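Side-chain contacts in p800 reaction center core protein (Heliobacterium modesticaldum, PDB 5V8K), which forms the homodimeric core of the heliobacterial photosynthetic reaction center, holding bacteriochlorophylls, a [4Fe-4S] cluster and calcium: residues P454-F457 against Y458-C462; F503-I506 against I507-T511; D518-M521 against I522-L525. All coordinates share one frame; numbering follows the deposited sequence.

Contact 1. Residues P454-F457 against Y458-C462; sequences PAWF and YIDGC. With CA (calcium ion), chain B; GBF (Bacteriochlorophyll g), chain Y.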
loop_
_atom_site.group_PDB
_atom_site.type_symbol
_atom_site.label_atom_id
_atom_site.label_comp_id
_atom_site.label_asym_id
_atom_site.label_seq_id
_atom_site.Cartn_x
_atom_site.Cartn_y
_atom_site.Cartn_z
ATOM N N PRO A 454 -10.649 -5.122 11.494
ATOM C CA PRO A 454 -12.064 -5.006 11.854
ATOM C C PRO A 454 -12.319 -5.068 13.355
ATOM O O PRO A 454 -13.260 -4.442 13.850
ATOM C CB PRO A 454 -12.709 -6.217 11.139
ATOM C CG PRO A 454 -11.697 -6.747 10.288
ATOM C CD PRO A 454 -10.392 -6.332 10.674
ATOM N N ALA A 455 -11.575 -5.904 14.074
ATOM C CA ALA A 455 -11.726 -5.967 15.518
ATOM C C ALA A 455 -11.416 -4.609 16.145
ATOM O O ALA A 455 -12.188 -4.110 16.964
ATOM C CB ALA A 455 -10.824 -7.041 16.094
ATOM N N TRP A 456 -10.337 -3.964 15.709
ATOM C CA TRP A 456 -9.984 -2.661 16.256
ATOM C C TRP A 456 -11.033 -1.609 15.910
ATOM O O TRP A 456 -11.487 -0.854 16.788
ATOM C CB TRP A 456 -8.596 -2.217 15.768
ATOM C CG TRP A 456 -8.390 -0.782 16.205
ATOM C CD1 TRP A 456 -8.437 0.304 15.411
ATOM C CD2 TRP A 456 -8.230 -0.297 17.546
ATOM N NE1 TRP A 456 -8.317 1.455 16.165
ATOM C CE2 TRP A 456 -8.188 1.110 17.482
ATOM C CE3 TRP A 456 -8.138 -0.911 18.794
ATOM C CZ2 TRP A 456 -8.031 1.922 18.633
ATOM C CZ3 TRP A 456 -7.986 -0.110 19.939
ATOM C CH2 TRP A 456 -7.926 1.284 19.843
ATOM N N PHE A 457 -11.423 -1.526 14.638
ATOM C CA PHE A 457 -12.442 -0.563 14.244
ATOM C C PHE A 457 -13.717 -0.769 15.051
ATOM O O PHE A 457 -14.302 0.200 15.539
ATOM C CB PHE A 457 -12.704 -0.635 12.745
ATOM C CG PHE A 457 -11.525 -0.193 11.893
ATOM C CD1 PHE A 457 -10.797 0.947 12.198
ATOM C CD2 PHE A 457 -11.123 -0.958 10.803
ATOM C CE1 PHE A 457 -9.699 1.316 11.400
ATOM C CE2 PHE A 457 -10.083 -0.589 10.025
ATOM C CZ PHE A 457 -9.353 0.531 10.321
ATOM N N TYR A 458 -14.108 -2.019 15.293
ATOM C CA TYR A 458 -15.295 -2.253 16.109
ATOM C C TYR A 458 -15.089 -1.756 17.539
ATOM O O TYR A 458 -15.936 -1.039 18.098
ATOM C CB TYR A 458 -15.658 -3.732 16.101
ATOM C CG TYR A 458 -16.798 -4.041 17.015
ATOM C CD1 TYR A 458 -18.102 -3.821 16.616
ATOM C CD2 TYR A 458 -16.587 -4.559 18.270
ATOM C CE1 TYR A 458 -19.169 -4.070 17.462
ATOM C CE2 TYR A 458 -17.649 -4.835 19.117
ATOM C CZ TYR A 458 -18.941 -4.561 18.715
ATOM O OH TYR A 458 -20.030 -4.820 19.550
ATOM N N ILE A 459 -13.974 -2.151 18.154
ATOM C CA ILE A 459 -13.741 -1.864 19.564
ATOM C C ILE A 459 -13.653 -0.357 19.798
ATOM O O ILE A 459 -14.094 0.148 20.826
ATOM C CB ILE A 459 -12.477 -2.619 20.026
ATOM C CG1 ILE A 459 -12.824 -4.090 20.269
ATOM C CG2 ILE A 459 -11.841 -1.977 21.278
ATOM C CD1 ILE A 459 -11.593 -4.981 20.393
ATOM N N ASP A 460 -13.103 0.377 18.853
ATOM C CA ASP A 460 -13.010 1.814 18.988
ATOM C C ASP A 460 -14.294 2.539 18.591
ATOM O O ASP A 460 -14.242 3.754 18.421
ATOM C CB ASP A 460 -11.867 2.378 18.155
ATOM C CG ASP A 460 -11.098 3.492 18.899
ATOM O OD1 ASP A 460 -11.098 3.513 20.138
ATOM O OD2 ASP A 460 -10.523 4.357 18.221
ATOM N N GLY A 461 -15.422 1.854 18.423
ATOM C CA GLY A 461 -16.683 2.551 18.215
ATOM C C GLY A 461 -16.997 2.993 16.791
ATOM O O GLY A 461 -17.887 3.828 16.613
ATOM N N CYS A 462 -16.287 2.494 15.778
ATOM C CA CYS A 462 -16.733 2.664 14.395
ATOM C C CYS A 462 -18.116 2.061 14.162
ATOM O O CYS A 462 -18.468 1.013 14.715
ATOM C CB CYS A 462 -15.784 2.011 13.401
ATOM S SG CYS A 462 -14.280 2.856 13.203
HETATM CA CA CA B . -9.202 6.223 19.030
HETATM MG MG GBF Y . -19.331 -11.532 21.851
HETATM C CHA GBF Y . -20.302 -9.938 24.796
HETATM C CHB GBF Y . -19.089 -8.528 20.424
HETATM C CHC GBF Y . -17.737 -13.199 19.295
HETATM C CHD GBF Y . -18.876 -14.468 23.901
HETATM N NA GBF Y . -19.653 -9.661 22.462
HETATM C C1A GBF Y . -20.235 -9.130 23.542
HETATM C C2A GBF Y . -20.229 -7.626 23.662
HETATM C C3A GBF Y . -20.218 -7.314 22.181
HETATM C C4A GBF Y . -19.606 -8.569 21.668
HETATM C CMA GBF Y . -21.656 -7.156 21.649
HETATM C CAA GBF Y . -19.111 -6.901 24.426
HETATM C CBA GBF Y . -17.742 -7.507 24.162
HETATM C CGA GBF Y . -17.116 -7.042 22.864
HETATM O O1A GBF Y . -17.307 -5.942 22.382
HETATM O O2A GBF Y . -16.125 -7.886 22.247
HETATM N NB GBF Y . -18.500 -10.919 20.112
HETATM C C1B GBF Y . -18.550 -9.665 19.640
HETATM C C2B GBF Y . -17.961 -9.667 18.378
HETATM C C3B GBF Y . -17.590 -10.962 18.076
HETATM C C4B GBF Y . -17.977 -11.743 19.170
HETATM C CMB GBF Y . -17.739 -8.478 17.475
HETATM C CAB GBF Y . -16.925 -11.249 16.792
HETATM C CBB GBF Y . -16.355 -12.329 16.360
HETATM N NC GBF Y . -18.510 -13.387 21.673
HETATM C C1C GBF Y . -17.960 -13.908 20.573
HETATM C C2C GBF Y . -17.460 -15.299 20.436
HETATM C C3C GBF Y . -17.837 -15.522 21.844
HETATM C C4C GBF Y . -18.432 -14.452 22.501
HETATM C CMC GBF Y . -18.341 -16.015 19.396
HETATM C CAC GBF Y . -17.629 -16.805 22.557
HETATM C CBC GBF Y . -16.992 -17.991 21.897
HETATM N ND GBF Y . -19.495 -12.171 23.759
HETATM C C1D GBF Y . -19.358 -13.236 24.528
HETATM C C2D GBF Y . -19.705 -13.230 26.105
HETATM C C3D GBF Y . -20.043 -11.899 25.983
HETATM C C4D GBF Y . -19.933 -11.278 24.718
HETATM C CMD GBF Y . -19.694 -14.182 27.260
HETATM C CAD GBF Y . -20.726 -10.947 26.874
HETATM O OBD GBF Y . -20.788 -10.832 28.142
HETATM C CBD GBF Y . -20.831 -9.648 26.142
HETATM C CGD GBF Y . -22.264 -9.237 26.077
HETATM O O1D GBF Y . -23.023 -9.621 25.176
HETATM O O2D GBF Y . -22.760 -8.418 27.139
HETATM C CED GBF Y . -24.141 -8.086 27.086
HETATM C C1 GBF Y . -15.506 -7.490 21.026
HETATM C C2 GBF Y . -14.289 -8.337 20.836
HETATM C C3 GBF Y . -13.563 -8.258 19.720
HETATM C C4 GBF Y . -13.991 -7.348 18.619
HETATM C C5 GBF Y . -12.326 -9.109 19.571
HETATM C C6 GBF Y . -12.613 -10.247 18.570
HETATM C C7 GBF Y . -11.363 -11.071 18.301
HETATM C C8 GBF Y . -11.392 -12.418 18.171
HETATM C C9 GBF Y . -12.681 -13.201 18.258
HETATM C C10 GBF Y . -10.151 -13.221 17.862
HETATM C C11 GBF Y . -8.937 -12.875 18.646
HETATM C C12 GBF Y . -7.865 -13.940 18.522
HETATM C C13 GBF Y . -6.771 -13.924 19.306
HETATM C C14 GBF Y . -5.747 -15.002 19.145
HETATM C C15 GBF Y . -6.546 -12.838 20.341
HETATM O O HOH W 1 -9.225 4.909 21.177
HETATM O O HOH W 2 -11.320 6.941 19.759
#

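Contact 2. Residues F503-I506 against I507-T511; sequences FSYI and IQQTT. With CA (calcium ion), chain B; GB0 (Bacteriochlorophyll g'), chain C.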
loop_
_atom_site.group_PDB
_atom_site.type_symbol
_atom_site.label_atom_id
_atom_site.label_comp_id
_atom_site.label_asym_id
_atom_site.label_seq_id
_atom_site.Cartn_x
_atom_site.Cartn_y
_atom_site.Cartn_z
ATOM N N PHE A 503 -13.557 4.484 7.147
ATOM C CA PHE A 503 -12.944 5.499 6.291
ATOM C C PHE A 503 -13.216 6.912 6.832
ATOM O O PHE A 503 -12.308 7.749 6.899
ATOM C CB PHE A 503 -13.451 5.284 4.866
ATOM C CG PHE A 503 -12.898 6.212 3.828
ATOM C CD1 PHE A 503 -13.464 7.449 3.637
ATOM C CD2 PHE A 503 -11.893 5.794 2.949
ATOM C CE1 PHE A 503 -12.990 8.298 2.673
ATOM C CE2 PHE A 503 -11.407 6.669 1.940
ATOM C CZ PHE A 503 -11.961 7.913 1.819
ATOM N N SER A 504 -14.452 7.175 7.261
ATOM C CA SER A 504 -14.796 8.458 7.850
ATOM C C SER A 504 -14.123 8.620 9.211
ATOM O O SER A 504 -13.684 9.711 9.569
ATOM C CB SER A 504 -16.313 8.565 7.980
ATOM O OG SER A 504 -16.941 8.536 6.711
ATOM N N TYR A 505 -14.035 7.524 9.964
ATOM C CA TYR A 505 -13.391 7.536 11.266
ATOM C C TYR A 505 -11.903 7.831 11.126
ATOM O O TYR A 505 -11.319 8.537 11.960
ATOM C CB TYR A 505 -13.667 6.203 11.979
ATOM C CG TYR A 505 -12.677 5.684 13.008
ATOM C CD1 TYR A 505 -11.574 4.966 12.606
ATOM C CD2 TYR A 505 -12.906 5.806 14.365
ATOM C CE1 TYR A 505 -10.684 4.428 13.512
ATOM C CE2 TYR A 505 -12.034 5.295 15.281
ATOM C CZ TYR A 505 -10.908 4.596 14.861
ATOM O OH TYR A 505 -9.991 4.057 15.762
ATOM N N ILE A 506 -11.286 7.338 10.056
ATOM C CA ILE A 506 -9.878 7.656 9.812
ATOM C C ILE A 506 -9.708 9.155 9.624
ATOM O O ILE A 506 -8.787 9.746 10.177
ATOM C CB ILE A 506 -9.312 6.851 8.619
ATOM C CG1 ILE A 506 -8.847 5.478 9.098
ATOM C CG2 ILE A 506 -8.115 7.556 7.984
ATOM C CD1 ILE A 506 -8.504 4.521 8.037
ATOM N N ILE A 507 -10.614 9.796 8.881
ATOM C CA ILE A 507 -10.510 11.242 8.669
ATOM C C ILE A 507 -10.587 11.983 10.007
ATOM O O ILE A 507 -9.827 12.933 10.255
ATOM C CB ILE A 507 -11.602 11.750 7.707
ATOM C CG1 ILE A 507 -11.340 11.234 6.292
ATOM C CG2 ILE A 507 -11.638 13.316 7.693
ATOM C CD1 ILE A 507 -12.506 11.574 5.306
ATOM N N GLN A 508 -11.555 11.591 10.856
ATOM C CA GLN A 508 -11.798 12.283 12.113
ATOM C C GLN A 508 -10.674 12.046 13.126
ATOM O O GLN A 508 -10.230 12.982 13.788
ATOM C CB GLN A 508 -13.143 11.839 12.672
ATOM C CG GLN A 508 -13.582 12.604 13.908
ATOM C CD GLN A 508 -12.986 12.021 15.188
ATOM O OE1 GLN A 508 -12.797 10.818 15.322
ATOM N NE2 GLN A 508 -12.735 12.882 16.146
ATOM N N GLN A 509 -10.226 10.804 13.272
ATOM C CA GLN A 509 -9.137 10.480 14.182
ATOM C C GLN A 509 -7.832 11.145 13.747
ATOM O O GLN A 509 -7.133 11.762 14.561
ATOM C CB GLN A 509 -8.973 8.981 14.266
ATOM C CG GLN A 509 -10.116 8.252 14.976
ATOM C CD GLN A 509 -10.049 8.316 16.458
ATOM O OE1 GLN A 509 -9.315 7.564 17.113
ATOM N NE2 GLN A 509 -10.815 9.205 17.012
ATOM N N THR A 510 -7.508 11.060 12.460
ATOM C CA THR A 510 -6.276 11.678 11.967
ATOM C C THR A 510 -6.300 13.189 12.154
ATOM O O THR A 510 -5.269 13.795 12.488
ATOM C CB THR A 510 -6.056 11.311 10.491
ATOM O OG1 THR A 510 -5.970 9.899 10.348
ATOM C CG2 THR A 510 -4.791 11.867 10.011
ATOM N N THR A 511 -7.462 13.819 11.932
ATOM C CA THR A 511 -7.622 15.236 12.230
ATOM C C THR A 511 -7.349 15.520 13.716
ATOM O O THR A 511 -6.635 16.465 14.054
ATOM C CB THR A 511 -9.026 15.710 11.824
ATOM O OG1 THR A 511 -9.148 15.602 10.409
ATOM C CG2 THR A 511 -9.252 17.181 12.199
HETATM CA CA CA B . -9.202 6.223 19.030
HETATM C C1 GB0 C . -4.757 -3.749 5.665
HETATM C C2 GB0 C . -6.065 -3.530 6.365
HETATM C C3 GB0 C . -6.776 -2.478 6.042
HETATM C C4 GB0 C . -6.325 -1.510 5.007
HETATM C C5 GB0 C . -8.052 -2.279 6.752
HETATM C C6 GB0 C . -9.177 -2.147 5.763
HETATM N NB GB0 C . -2.342 5.386 3.419
HETATM N ND GB0 C . -3.678 5.220 7.141
HETATM C C10 GB0 C . -12.448 -2.635 7.748
HETATM C C11 GB0 C . -13.604 -3.461 7.224
HETATM C C12 GB0 C . -14.904 -2.882 7.732
HETATM C C13 GB0 C . -16.004 -3.648 7.774
HETATM C C14 GB0 C . -15.959 -5.080 7.369
HETATM C C15 GB0 C . -17.341 -3.109 8.205
HETATM C C1A GB0 C . -2.637 2.398 6.375
HETATM C C1B GB0 C . -1.520 4.524 2.823
HETATM C C1C GB0 C . -3.684 7.994 4.383
HETATM C C1D GB0 C . -4.168 6.016 8.051
HETATM C C2A GB0 C . -1.791 1.148 6.268
HETATM C C2B GB0 C . -1.102 5.092 1.635
HETATM C C2C GB0 C . -4.336 9.330 4.414
HETATM C C2D GB0 C . -4.580 5.544 9.505
HETATM C C3A GB0 C . -0.787 1.568 5.218
HETATM C C3B GB0 C . -1.675 6.336 1.507
HETATM C C3C GB0 C . -4.657 9.077 5.835
HETATM C C3D GB0 C . -4.181 4.256 9.161
HETATM C C4A GB0 C . -1.500 2.785 4.707
HETATM C C4B GB0 C . -2.419 6.521 2.673
HETATM C C4C GB0 C . -4.217 7.878 6.368
HETATM C C4D GB0 C . -3.655 4.040 7.849
HETATM C C7 GB0 C . -10.440 -1.917 6.541
HETATM C C8 GB0 C . -11.195 -2.934 6.965
HETATM C C9 GB0 C . -10.763 -4.344 6.721
HETATM C CAA GB0 C . -2.584 -0.078 5.840
HETATM C CAB GB0 C . -1.428 7.164 0.295
HETATM C CAC GB0 C . -5.398 9.996 6.724
HETATM C CAD GB0 C . -4.159 2.968 9.862
HETATM C CBA GB0 C . -1.728 -1.339 5.904
HETATM C CBB GB0 C . -1.629 8.432 0.150
HETATM C CBC GB0 C . -5.916 11.339 6.267
HETATM C CBD GB0 C . -3.585 1.948 8.922
HETATM C CED GB0 C . -5.435 -1.253 9.571
HETATM C CGA GB0 C . -2.543 -2.563 5.556
HETATM C CGD GB0 C . -4.630 0.912 8.739
HETATM C CHA GB0 C . -3.227 2.712 7.697
HETATM C CHB GB0 C . -1.191 3.235 3.453
HETATM C CHC GB0 C . -3.156 7.754 3.024
HETATM C CHD GB0 C . -4.435 7.425 7.741
HETATM C CMA GB0 C . 0.609 1.978 5.745
HETATM C CMB GB0 C . -0.260 4.470 0.582
HETATM C CMC GB0 C . -3.288 10.424 4.180
HETATM C CMD GB0 C . -5.149 6.200 10.690
HETATM N NA GB0 C . -2.288 3.410 5.576
HETATM N NC GB0 C . -3.596 7.170 5.414
HETATM O O1A GB0 C . -2.253 -3.298 4.621
HETATM O O1D GB0 C . -5.622 1.031 8.032
HETATM O O2A GB0 C . -3.864 -2.728 6.135
HETATM O O2D GB0 C . -4.431 -0.274 9.493
HETATM O OBD GB0 C . -4.433 2.587 11.048
HETATM MG MG GB0 C . -2.741 5.331 5.405
HETATM O O HOH W 2 -11.320 6.941 19.759
HETATM O O HOH W 1 -9.225 4.909 21.177
#

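Contact 3. Residues D518-M521 against I522-L525; sequences DGHM and IQAL. With GBF (Bacteriochlorophyll g), chain D.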
loop_
_atom_site.group_PDB
_atom_site.type_symbol
_atom_site.label_atom_id
_atom_site.label_comp_id
_atom_site.label_asym_id
_atom_site.label_seq_id
_atom_site.Cartn_x
_atom_site.Cartn_y
_atom_site.Cartn_z
ATOM N N ASP A 518 1.145 17.310 20.938
ATOM C CA ASP A 518 1.815 18.269 20.066
ATOM C C ASP A 518 1.913 17.749 18.632
ATOM O O ASP A 518 2.889 18.033 17.936
ATOM C CB ASP A 518 3.215 18.616 20.598
ATOM C CG ASP A 518 3.192 19.211 22.019
ATOM O OD1 ASP A 518 2.258 20.001 22.300
ATOM O OD2 ASP A 518 4.121 18.887 22.836
ATOM N N GLY A 519 0.953 16.907 18.215
ATOM C CA GLY A 519 0.894 16.405 16.852
ATOM C C GLY A 519 1.667 15.128 16.581
ATOM O O GLY A 519 1.634 14.629 15.443
ATOM N N HIS A 520 2.334 14.558 17.589
ATOM C CA HIS A 520 3.323 13.532 17.330
ATOM C C HIS A 520 2.773 12.327 16.573
ATOM O O HIS A 520 3.503 11.716 15.786
ATOM C CB HIS A 520 3.972 13.065 18.632
ATOM C CG HIS A 520 5.165 12.230 18.369
ATOM N ND1 HIS A 520 6.269 12.734 17.724
ATOM C CD2 HIS A 520 5.367 10.902 18.486
ATOM C CE1 HIS A 520 7.133 11.763 17.516
ATOM N NE2 HIS A 520 6.596 10.640 17.949
ATOM N N MET A 521 1.508 11.957 16.781
ATOM C CA MET A 521 1.016 10.779 16.086
ATOM C C MET A 521 0.942 10.993 14.575
ATOM O O MET A 521 0.998 10.007 13.851
ATOM C CB MET A 521 -0.316 10.307 16.641
ATOM C CG MET A 521 -0.246 9.763 18.071
ATOM S SD MET A 521 0.774 8.250 18.241
ATOM C CE MET A 521 1.847 9.115 19.191
ATOM N N ILE A 522 0.959 12.242 14.075
ATOM C CA ILE A 522 1.125 12.436 12.637
ATOM C C ILE A 522 2.532 12.009 12.199
ATOM O O ILE A 522 2.702 11.349 11.168
ATOM C CB ILE A 522 0.815 13.897 12.242
ATOM C CG1 ILE A 522 -0.624 14.252 12.616
ATOM C CG2 ILE A 522 1.016 14.151 10.727
ATOM C CD1 ILE A 522 -1.701 13.426 12.002
ATOM N N GLN A 523 3.562 12.401 12.952
ATOM C CA GLN A 523 4.920 11.910 12.685
ATOM C C GLN A 523 4.969 10.387 12.686
ATOM O O GLN A 523 5.552 9.779 11.791
ATOM C CB GLN A 523 5.905 12.495 13.700
ATOM C CG GLN A 523 7.267 11.774 13.704
ATOM C CD GLN A 523 8.402 12.623 14.141
ATOM O OE1 GLN A 523 8.400 13.829 13.941
ATOM N NE2 GLN A 523 9.441 11.984 14.681
ATOM N N ALA A 524 4.303 9.752 13.643
ATOM C CA ALA A 524 4.286 8.305 13.693
ATOM C C ALA A 524 3.667 7.720 12.434
ATOM O O ALA A 524 4.204 6.770 11.853
ATOM C CB ALA A 524 3.517 7.835 14.909
ATOM N N LEU A 525 2.519 8.268 12.011
ATOM C CA LEU A 525 1.861 7.783 10.811
ATOM C C LEU A 525 2.775 7.928 9.619
ATOM O O LEU A 525 2.986 6.979 8.876
ATOM C CB LEU A 525 0.553 8.533 10.552
ATOM C CG LEU A 525 -0.728 8.194 11.275
ATOM C CD1 LEU A 525 -1.872 9.006 10.701
ATOM C CD2 LEU A 525 -1.076 6.786 11.137
HETATM MG MG GBF D . 7.735 8.629 18.292
HETATM C CHA GBF D . 5.699 7.736 21.065
HETATM C CHB GBF D . 9.469 10.518 20.304
HETATM C CHC GBF D . 10.074 8.727 15.750
HETATM C CHD GBF D . 6.050 6.040 16.499
HETATM N NA GBF D . 7.598 9.051 20.234
HETATM C C1A GBF D . 6.791 8.702 21.260
HETATM C C2A GBF D . 7.017 9.289 22.660
HETATM C C3A GBF D . 7.900 10.423 22.198
HETATM C C4A GBF D . 8.361 9.966 20.828
HETATM C CMA GBF D . 7.059 11.668 21.989
HETATM C CAA GBF D . 7.623 8.308 23.657
HETATM C CBA GBF D . 8.909 7.658 23.159
HETATM C CGA GBF D . 8.612 6.368 22.415
HETATM O O1A GBF D . 7.646 5.665 22.677
HETATM O O2A GBF D . 9.449 5.928 21.361
HETATM N NB GBF D . 9.571 9.494 18.115
HETATM C C1B GBF D . 10.122 10.316 19.005
HETATM C C2B GBF D . 11.335 10.798 18.519
HETATM C C3B GBF D . 11.491 10.240 17.257
HETATM C C4B GBF D . 10.336 9.484 17.015
HETATM C CMB GBF D . 12.316 11.683 19.283
HETATM C CAB GBF D . 12.585 10.443 16.286
HETATM C CBB GBF D . 13.764 10.946 16.498
HETATM N NC GBF D . 7.951 7.633 16.504
HETATM C C1C GBF D . 8.937 7.798 15.623
HETATM C C2C GBF D . 9.056 7.035 14.341
HETATM C C3C GBF D . 7.838 6.285 14.717
HETATM C C4C GBF D . 7.237 6.653 15.908
HETATM C CMC GBF D . 8.788 8.001 13.196
HETATM C CAC GBF D . 7.303 5.187 13.881
HETATM C CBC GBF D . 7.989 4.760 12.601
HETATM N ND GBF D . 6.382 7.197 18.605
HETATM C C1D GBF D . 5.672 6.339 17.880
HETATM C C2D GBF D . 4.396 5.585 18.462
HETATM C C3D GBF D . 4.567 6.257 19.667
HETATM C C4D GBF D . 5.659 7.164 19.779
HETATM C CMD GBF D . 3.438 4.602 17.924
HETATM C CAD GBF D . 3.870 6.281 20.965
HETATM O OBD GBF D . 2.825 5.683 21.400
HETATM C CBD GBF D . 4.680 7.121 21.931
HETATM C CGD GBF D . 3.806 8.177 22.510
HETATM O O1D GBF D . 3.292 8.061 23.601
HETATM O O2D GBF D . 3.533 9.339 21.703
HETATM C CED GBF D . 2.522 10.272 22.031
HETATM C C1 GBF D . 9.323 4.522 21.009
HETATM C C2 GBF D . 10.202 3.660 21.932
HETATM C C3 GBF D . 9.766 2.606 22.666
HETATM C C4 GBF D . 8.315 2.223 22.612
HETATM C C5 GBF D . 10.782 1.870 23.528
HETATM C C6 GBF D . 10.174 1.281 24.799
HETATM C C7 GBF D . 11.150 0.377 25.516
HETATM C C8 GBF D . 10.667 -0.456 26.475
HETATM C C9 GBF D . 9.195 -0.420 26.806
HETATM C C10 GBF D . 11.531 -1.421 27.281
HETATM C C11 GBF D . 12.907 -1.627 26.673
HETATM C C12 GBF D . 13.552 -2.908 27.173
HETATM C C13 GBF D . 14.493 -2.945 28.129
HETATM C C14 GBF D . 14.955 -1.689 28.787
HETATM C C15 GBF D . 15.093 -4.271 28.543
#

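Contact 1. Residues P454-F457 against Y458-C462
W456 and D460 meet one helical turn apart at the C-terminal end of helix 449-459, deep in the core, where the chain leaves the helix through a Schellman motif. The defining bond runs from C462 N back to F457 O, 3.0 Å, with G461 N bonded to Y458 O as its companion. G461 turns the chain at a positive phi of 84°, where a side chain would jam against the carbonyl of D460. Just before this, D460 N bonds W456 O in an ordinary helical step. The indole of W456, with CG trans to the backbone N (chi1 172°), lies alongside the D460 side chain, both pointing the same way. D460 CB stands over one face of the indole, offset toward the rim, 4.3 Å from the centroid of the six-membered ring of W456: a CH-pi contact. Ring and carboxylate planes are 32° apart, and D460 CG comes within 3.5 Å of W456 CZ2. The carboxylate then works on calcium: D460 OD2 binds the ion at 2.4 Å, while D460 OD1 accepts from water 1 at 2.6 Å, itself a calcium ligand. K261 makes a salt bridge to OD1 and Y505 a hydrogen bond to OD2, which together should fix the rotation of the acid. With an alanine in place of W456, the carboxylate would probably lose the flat wall beside it, and a gap would open against L597 and M594 of helix 575-599. Y458 faces bacteriochlorophyll instead: methyl CMB lies over one ring face, O1A sits in plane at the edge, and the hydroxyl bonds E378 and N489. Past the turn, C462 SG approaches the F457 ring obliquely, 3.9 Å from F457 CB.

Contact 2. Residues F503-I506 against I507-T511
Q509 folds back over the ring of Y505, one turn earlier in the helix, and reaches past it to calcium. Its CB lies 3.3 Å from Y505 O, the same oxygen that accepts the backbone bond from Q509 N. From there CG, set opposite the carbonyl carbon (chi1 -69°), comes down over one face of the phenol ring, 3.7 Å from the Y505 ring centroid, a close CH-pi contact. The chain bends at chi2, turning the amide nearly parallel to the ring, their planes 16° apart. CD is near Y505 CE2, and at the tip OE1 binds the calcium ion at 2.3 Å. The other branch of the amide, Q509 NE2, donates to Q508 OE1, 3.1 Å away, in a nearly straight bond (172°) that lies in the Q509 amide plane and probably helps hold OE1 turned to the metal. The Y505 hydroxyl is hydrogen-bonded to D460 OD2, another calcium ligand, so the tyrosine is second-shell to the site its ring helps to shape. All this happens on helix 502-513, which brings Q509 to a calcium site completed by D460, the carbonyl of L597 and two waters. The helix's other flank faces bacteriochlorophyll g', the pigment of the special pair in heliobacterial reaction centers. There T510 grips I506 O twice, through OG1 at 2.8 Å and through its backbone N at 2.9 Å, from opposite faces of the carbonyl plane. I506 CG2 packs on CHD of the macrocycle, and T510 OG1 lies near its CAC. One turn before, F503 CE1 touches I507 CD1 at 4.2 Å, and F503 also packs on T510 of the second subunit.

Contact 3. Residues D518-M521 against I522-L525
The axial magnesium ligand of a bacteriochlorophyll g is the centre of this contact, on helix 520-539, where H520 and Q523 lean together under the macrocycle. H520 NE2 binds magnesium at 2.3 Å. Its CG is turned away from the backbone N (chi1 -168°), which carries the imidazole out to the pigment, while ND1 is hydrogen-bonded to H345 of the second subunit; that second bond probably steadies the ring's rotation about the metal. Q523, extended beyond CG, runs obliquely past the imidazole: H520 CE1 and Q523 NE2 are 3.7 Å apart, with ring and amide planes 50° to each other. The Q523 amide nitrogen goes on to lie 3.5 Å from the pigment's CHC. A524 presses its CB against CHD, also at 3.5 Å, and M521, its chain bent back at chi2, lays SD 4.3 Å from A524 CB. Along the backbone, I522 N bonds G519 O at 2.8 Å, and A524 N bonds H520 O in the carbonyl plane. A histidine as axial magnesium ligand, offered here from a helix predicted to span the membrane, is characteristic of chlorophyll and bacteriochlorophyll sites in photosynthetic reaction centers.

In the fold
All three contacts are local turns of helices and largely buried, but contacts 1 and 2 share one calcium ion and its two waters, while contact 3 serves a magnesium. The first two also touch directly, C462 SG packing on the Y505 ring. Contacts 2 and 3, on successive helices, meet by packing, I522 CD1 on the carbonyl oxygen of T510 and L525 CD1 on its methyl CG2, and both touch the second subunit; no other protein chain reaches contact 1. The chemistry follows: a capped helix end with a carboxylate in contact 1, an amide oxygen and partly exposed flank in contact 2, an imidazole beneath a pigment in contact 3.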